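Local coordinates for protein UL144 (Macacine herpesvirus 1, PDB 6NYP) that probably acts as a viral mimic of the TNF-receptor family member HVEM, engaging the inhibitory lymphocyte receptor BTLA through its cysteine-rich ectodomain, at residues F[38-43]-F[49-54]; F[8-13]-F[22-27]. One frame throughout, in Å; residues are numbered along the deposited sequence.

From the N terminus, the chain first runs through the 8-9/14-15 hairpin, and contact 2 closes a loop by laying the turn at the end of strand 8-9 on strand 22-26. That strand pairs with strand 34-38, which leads into 38-43; contact 1 then closes a second, shorter loop when 38-43 meets 49-54 by a disulfide and strand pairing. The two loops follow one another in series, neither enclosing nor crossing the other, and their centres lie about 17 Å apart. Tyr-49, at the start of 49-54, bridges them: its OH comes to 3.1 Å from Leu-10 O, joining successive parts of an elongated, disulfide-rich fold.

Contact 1: F[38-43]-F[49-54]; sequences LCPSGT and YQCTQC
The covalent link between Cys-39 and Cys-51 anchors this contact. Their SG atoms are 2.1 Å apart, with a chi3 of -94° close to the relaxed right angle of a disulfide. In both cysteines SG stands anti to the carbonyl carbon, beside the backbone N, which turns the two sulfurs to each other. Pro-40 adds light apolar packing, its CD 4.1 Å from Cys-51 SG.

Hydrogen bonds lie at the far end. Cys-54 N donates to Gly-42 O at 3.0 Å in a nearly straight bond (176° at the hydrogen). Gly-42 is the third residue of a type II turn from Pro-40 to Thr-43, where its positive phi suits a residue lacking CB. Within that turn Thr-43 OG1 also hydrogen-bonds to Pro-40 O, though the short modelled distance makes its exact geometry doubtful; the backbone bond from Thr-43 N to Pro-40 O is weak.

Strand pairing completes the contact. Thr-43 and Gln-53 form an antiparallel non-hydrogen-bonded pair with side chains on the same face, and Thr-43 CA gives a CA-H...O contact to Thr-52 O at 3.3 Å.

Both segments belong to a TNF-receptor cysteine-rich region: 38-43 leads into the hairpin of strands 43-45 and 51-53, and 49-54 carries its second strand. Cys-54 is disulfide-bonded to Cys-67, and Cys-51 touches Arg-23 on strand 22-26.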
loop_
_atom_site.group_PDB
_atom_site.type_symbol
_atom_site.label_atom_id
_atom_site.label_comp_id
_atom_site.label_asym_id
_atom_site.label_seq_id
_atom_site.Cartn_x
_atom_site.Cartn_y
_atom_site.Cartn_z
ATOM N N LEU F 38 -1.275 11.512 -3.739
ATOM C CA LEU F 38 -0.969 11.683 -5.184
ATOM C C LEU F 38 -0.186 12.980 -5.409
ATOM O O LEU F 38 -0.730 14.048 -5.116
ATOM C CB LEU F 38 -2.303 11.693 -5.940
ATOM C CG LEU F 38 -2.244 11.511 -7.457
ATOM C CD1 LEU F 38 -1.521 10.227 -7.849
ATOM C CD2 LEU F 38 -3.654 11.530 -8.036
ATOM N N CYS F 39 1.043 12.881 -5.919
ATOM C CA CYS F 39 1.776 14.021 -6.538
ATOM C C CYS F 39 0.983 14.490 -7.754
ATOM O O CYS F 39 0.683 13.684 -8.627
ATOM C CB CYS F 39 3.195 13.641 -6.951
ATOM S SG CYS F 39 4.413 13.714 -5.611
ATOM N N PRO F 40 0.600 15.785 -7.849
ATOM C CA PRO F 40 -0.237 16.256 -8.957
ATOM C C PRO F 40 0.524 16.287 -10.295
ATOM O O PRO F 40 1.750 16.329 -10.279
ATOM C CB PRO F 40 -0.657 17.666 -8.522
ATOM C CG PRO F 40 0.461 18.117 -7.606
ATOM C CD PRO F 40 0.965 16.864 -6.918
ATOM N N SER F 41 -0.210 16.277 -11.413
ATOM C CA SER F 41 0.350 16.279 -12.791
ATOM C C SER F 41 1.319 17.457 -12.958
ATOM O O SER F 41 0.977 18.571 -12.517
ATOM C CB SER F 41 -0.732 16.311 -13.834
ATOM O OG SER F 41 -0.173 16.052 -15.112
ATOM N N GLY F 42 2.490 17.203 -13.552
ATOM C CA GLY F 42 3.565 18.192 -13.760
ATOM C C GLY F 42 4.561 18.208 -12.611
ATOM O O GLY F 42 5.423 19.126 -12.585
ATOM N N THR F 43 4.437 17.255 -11.678
ATOM C CA THR F 43 5.351 17.057 -10.521
ATOM C C THR F 43 5.810 15.596 -10.496
ATOM O O THR F 43 5.116 14.745 -11.084
ATOM C CB THR F 43 4.683 17.444 -9.195
ATOM O OG1 THR F 43 3.788 16.399 -8.791
ATOM C CG2 THR F 43 3.955 18.769 -9.283
ATOM N N TYR F 49 8.846 12.283 0.637
ATOM C CA TYR F 49 7.840 13.220 1.211
ATOM C C TYR F 49 7.538 14.413 0.283
ATOM O O TYR F 49 6.558 15.133 0.579
ATOM C CB TYR F 49 8.341 13.750 2.559
ATOM C CG TYR F 49 8.754 12.711 3.575
ATOM C CD1 TYR F 49 7.811 12.002 4.300
ATOM C CD2 TYR F 49 10.093 12.456 3.835
ATOM C CE1 TYR F 49 8.184 11.044 5.231
ATOM C CE2 TYR F 49 10.484 11.525 4.784
ATOM C CZ TYR F 49 9.526 10.806 5.477
ATOM O OH TYR F 49 9.907 9.868 6.394
ATOM N N GLN F 50 8.336 14.658 -0.768
ATOM C CA GLN F 50 8.251 15.895 -1.599
ATOM C C GLN F 50 7.779 15.562 -3.024
ATOM O O GLN F 50 8.285 14.588 -3.598
ATOM C CB GLN F 50 9.609 16.610 -1.650
ATOM C CG GLN F 50 9.769 17.784 -0.681
ATOM C CD GLN F 50 10.254 17.402 0.698
ATOM O OE1 GLN F 50 10.960 16.413 0.903
ATOM N NE2 GLN F 50 9.889 18.219 1.668
ATOM N N CYS F 51 6.862 16.367 -3.569
ATOM C CA CYS F 51 6.596 16.493 -5.031
ATOM C C CYS F 51 7.366 17.705 -5.572
ATOM O O CYS F 51 7.045 18.837 -5.151
ATOM C CB CYS F 51 5.116 16.697 -5.347
ATOM S SG CYS F 51 4.010 15.463 -4.618
ATOM N N THR F 52 8.344 17.482 -6.453
ATOM C CA THR F 52 9.143 18.548 -7.117
ATOM C C THR F 52 8.587 18.792 -8.526
ATOM O O THR F 52 8.277 17.802 -9.227
ATOM C CB THR F 52 10.631 18.181 -7.127
ATOM O OG1 THR F 52 11.032 18.017 -5.766
ATOM C CG2 THR F 52 11.501 19.216 -7.805
ATOM N N GLN F 53 8.467 20.066 -8.915
ATOM C CA GLN F 53 7.983 20.517 -10.251
ATOM C C GLN F 53 8.931 19.981 -11.334
ATOM O O GLN F 53 10.174 20.099 -11.147
ATOM C CB GLN F 53 7.905 22.049 -10.280
ATOM C CG GLN F 53 6.957 22.627 -11.327
ATOM C CD GLN F 53 5.491 22.414 -11.028
ATOM O OE1 GLN F 53 4.697 22.160 -11.930
ATOM N NE2 GLN F 53 5.119 22.481 -9.760
ATOM N N CYS F 54 8.371 19.391 -12.399
ATOM C CA CYS F 54 9.131 18.837 -13.552
ATOM C C CYS F 54 9.808 19.983 -14.317
ATOM O O CYS F 54 9.091 20.913 -14.759
ATOM C CB CYS F 54 8.234 18.030 -14.486
ATOM S SG CYS F 54 7.565 16.517 -13.740
#

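Contact 2: F[8-13]-F[22-27]; sequences VQLGDQ and YRVTGQ
Leu-10 meets Val-24 tip to tip, a small apolar contact between the turn of the 8-9/14-15 hairpin and strand 22-26 in this extended, TNF-receptor-like cysteine-rich fold. CB of Leu-10 points toward 22-27, and a chi1 of -72° sets CG beside the backbone N, carrying the fork of the side chain across to the strand. From CG the two methyls divide the work. CD1 touches Val-24 CG1 at 3.9 Å and also rests against the backbone at Gln-27 CA, again at 3.9 Å. CD2 meets the other methyl of the valine, Val-24 CG2, at 4.0 Å.

Leucine, branched at CG, brings two methyls to the strand, one for each methyl of the buried, beta-branched Val-24. The turn that presents Leu-10 is held from within: its N donates to Gln-13 O at 3.0 Å. Leu-10 also packs on Thr-34 of strand 34-38, and Val-24 on Cys-18.

Beyond Val-24 the chain turns a corner, with Thr-25 and Gly-26 forming a classic beta bulge opposite Thr-35. Gln-27 follows, a long polar residue suited to its exposed place, its side chain extended beyond CG beside the hairpin turn; its NE2 ends 4.1 Å from Gly-11 N, too far for a hydrogen bond.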
loop_
_atom_site.group_PDB
_atom_site.type_symbol
_atom_site.label_atom_id
_atom_site.label_comp_id
_atom_site.label_asym_id
_atom_site.label_seq_id
_atom_site.Cartn_x
_atom_site.Cartn_y
_atom_site.Cartn_z
ATOM N N VAL F 8 10.140 0.379 3.874
ATOM C CA VAL F 8 10.975 1.611 3.756
ATOM C C VAL F 8 11.100 2.225 5.155
ATOM O O VAL F 8 10.085 2.245 5.875
ATOM C CB VAL F 8 10.363 2.597 2.742
ATOM C CG1 VAL F 8 8.917 2.948 3.071
ATOM C CG2 VAL F 8 11.203 3.853 2.597
ATOM N N GLN F 9 12.307 2.657 5.539
ATOM C CA GLN F 9 12.560 3.393 6.807
ATOM C C GLN F 9 11.970 4.795 6.665
ATOM O O GLN F 9 12.389 5.510 5.737
ATOM C CB GLN F 9 14.055 3.493 7.136
ATOM C CG GLN F 9 14.526 2.476 8.169
ATOM C CD GLN F 9 15.547 3.014 9.142
ATOM O OE1 GLN F 9 16.378 3.851 8.800
ATOM N NE2 GLN F 9 15.495 2.525 10.372
ATOM N N LEU F 10 11.032 5.169 7.539
ATOM C CA LEU F 10 10.427 6.528 7.536
ATOM C C LEU F 10 11.051 7.382 8.649
ATOM O O LEU F 10 11.809 8.314 8.302
ATOM C CB LEU F 10 8.903 6.417 7.640
ATOM C CG LEU F 10 8.194 5.904 6.381
ATOM C CD1 LEU F 10 6.688 6.092 6.480
ATOM C CD2 LEU F 10 8.714 6.581 5.121
ATOM N N GLY F 11 10.802 7.071 9.924
ATOM C CA GLY F 11 11.593 7.626 11.040
ATOM C C GLY F 11 12.713 6.670 11.410
ATOM O O GLY F 11 13.521 6.335 10.519
ATOM N N ASP F 12 12.706 6.181 12.654
ATOM C CA ASP F 12 13.390 4.927 13.076
ATOM C C ASP F 12 12.375 3.778 13.015
ATOM O O ASP F 12 12.499 2.822 13.809
ATOM C CB ASP F 12 14.009 5.086 14.467
ATOM C CG ASP F 12 15.010 6.227 14.573
ATOM O OD1 ASP F 12 15.558 6.640 13.525
ATOM O OD2 ASP F 12 15.245 6.694 15.708
ATOM N N GLN F 13 11.419 3.863 12.081
ATOM C CA GLN F 13 10.245 2.960 11.960
ATOM C C GLN F 13 10.231 2.338 10.557
ATOM O O GLN F 13 10.445 3.080 9.563
ATOM C CB GLN F 13 8.965 3.750 12.240
ATOM C CG GLN F 13 7.696 2.917 12.412
ATOM C CD GLN F 13 7.693 2.027 13.633
ATOM O OE1 GLN F 13 7.767 2.490 14.771
ATOM N NE2 GLN F 13 7.546 0.730 13.409
ATOM N N TYR F 22 2.962 8.709 -5.652
ATOM C CA TYR F 22 2.516 9.133 -4.301
ATOM C C TYR F 22 3.723 9.455 -3.414
ATOM O O TYR F 22 4.775 8.806 -3.569
ATOM C CB TYR F 22 1.674 8.030 -3.663
ATOM C CG TYR F 22 0.369 7.733 -4.353
ATOM C CD1 TYR F 22 0.315 6.960 -5.500
ATOM C CD2 TYR F 22 -0.827 8.179 -3.813
ATOM C CE1 TYR F 22 -0.891 6.647 -6.107
ATOM C CE2 TYR F 22 -2.039 7.900 -4.424
ATOM C CZ TYR F 22 -2.074 7.132 -5.574
ATOM O OH TYR F 22 -3.272 6.863 -6.168
ATOM N N ARG F 23 3.560 10.441 -2.523
ATOM C CA ARG F 23 4.528 10.802 -1.453
ATOM C C ARG F 23 3.899 10.454 -0.096
ATOM O O ARG F 23 2.634 10.449 -0.006
ATOM C CB ARG F 23 4.867 12.296 -1.519
ATOM C CG ARG F 23 3.837 13.175 -0.822
ATOM C CD ARG F 23 3.505 14.507 -1.451
ATOM N NE ARG F 23 2.545 15.200 -0.600
ATOM C CZ ARG F 23 1.973 16.372 -0.864
ATOM N NH1 ARG F 23 2.271 17.031 -1.972
ATOM N NH2 ARG F 23 1.106 16.889 -0.008
ATOM N N VAL F 24 4.739 10.198 0.915
ATOM C CA VAL F 24 4.307 9.907 2.314
ATOM C C VAL F 24 3.754 11.199 2.936
ATOM O O VAL F 24 4.512 12.186 3.033
ATOM C CB VAL F 24 5.465 9.329 3.153
ATOM C CG1 VAL F 24 5.106 9.196 4.630
ATOM C CG2 VAL F 24 5.964 8.003 2.603
ATOM N N THR F 25 2.471 11.184 3.309
ATOM C CA THR F 25 1.707 12.293 3.945
ATOM C C THR F 25 1.522 11.998 5.441
ATOM O O THR F 25 1.184 12.931 6.185
ATOM C CB THR F 25 0.372 12.470 3.205
ATOM O OG1 THR F 25 0.678 13.237 2.045
ATOM C CG2 THR F 25 -0.720 13.151 4.001
ATOM N N GLY F 26 1.693 10.738 5.852
ATOM C CA GLY F 26 1.633 10.297 7.256
ATOM C C GLY F 26 2.492 9.066 7.474
ATOM O O GLY F 26 2.350 8.094 6.694
ATOM N N GLN F 27 3.357 9.103 8.488
ATOM C CA GLN F 27 4.274 7.985 8.837
ATOM C C GLN F 27 3.444 6.862 9.467
ATOM O O GLN F 27 2.464 7.187 10.173
ATOM C CB GLN F 27 5.351 8.432 9.831
ATOM C CG GLN F 27 5.974 9.795 9.557
ATOM C CD GLN F 27 7.395 9.870 10.061
ATOM O OE1 GLN F 27 8.284 10.376 9.381
ATOM N NE2 GLN F 27 7.625 9.334 11.252
#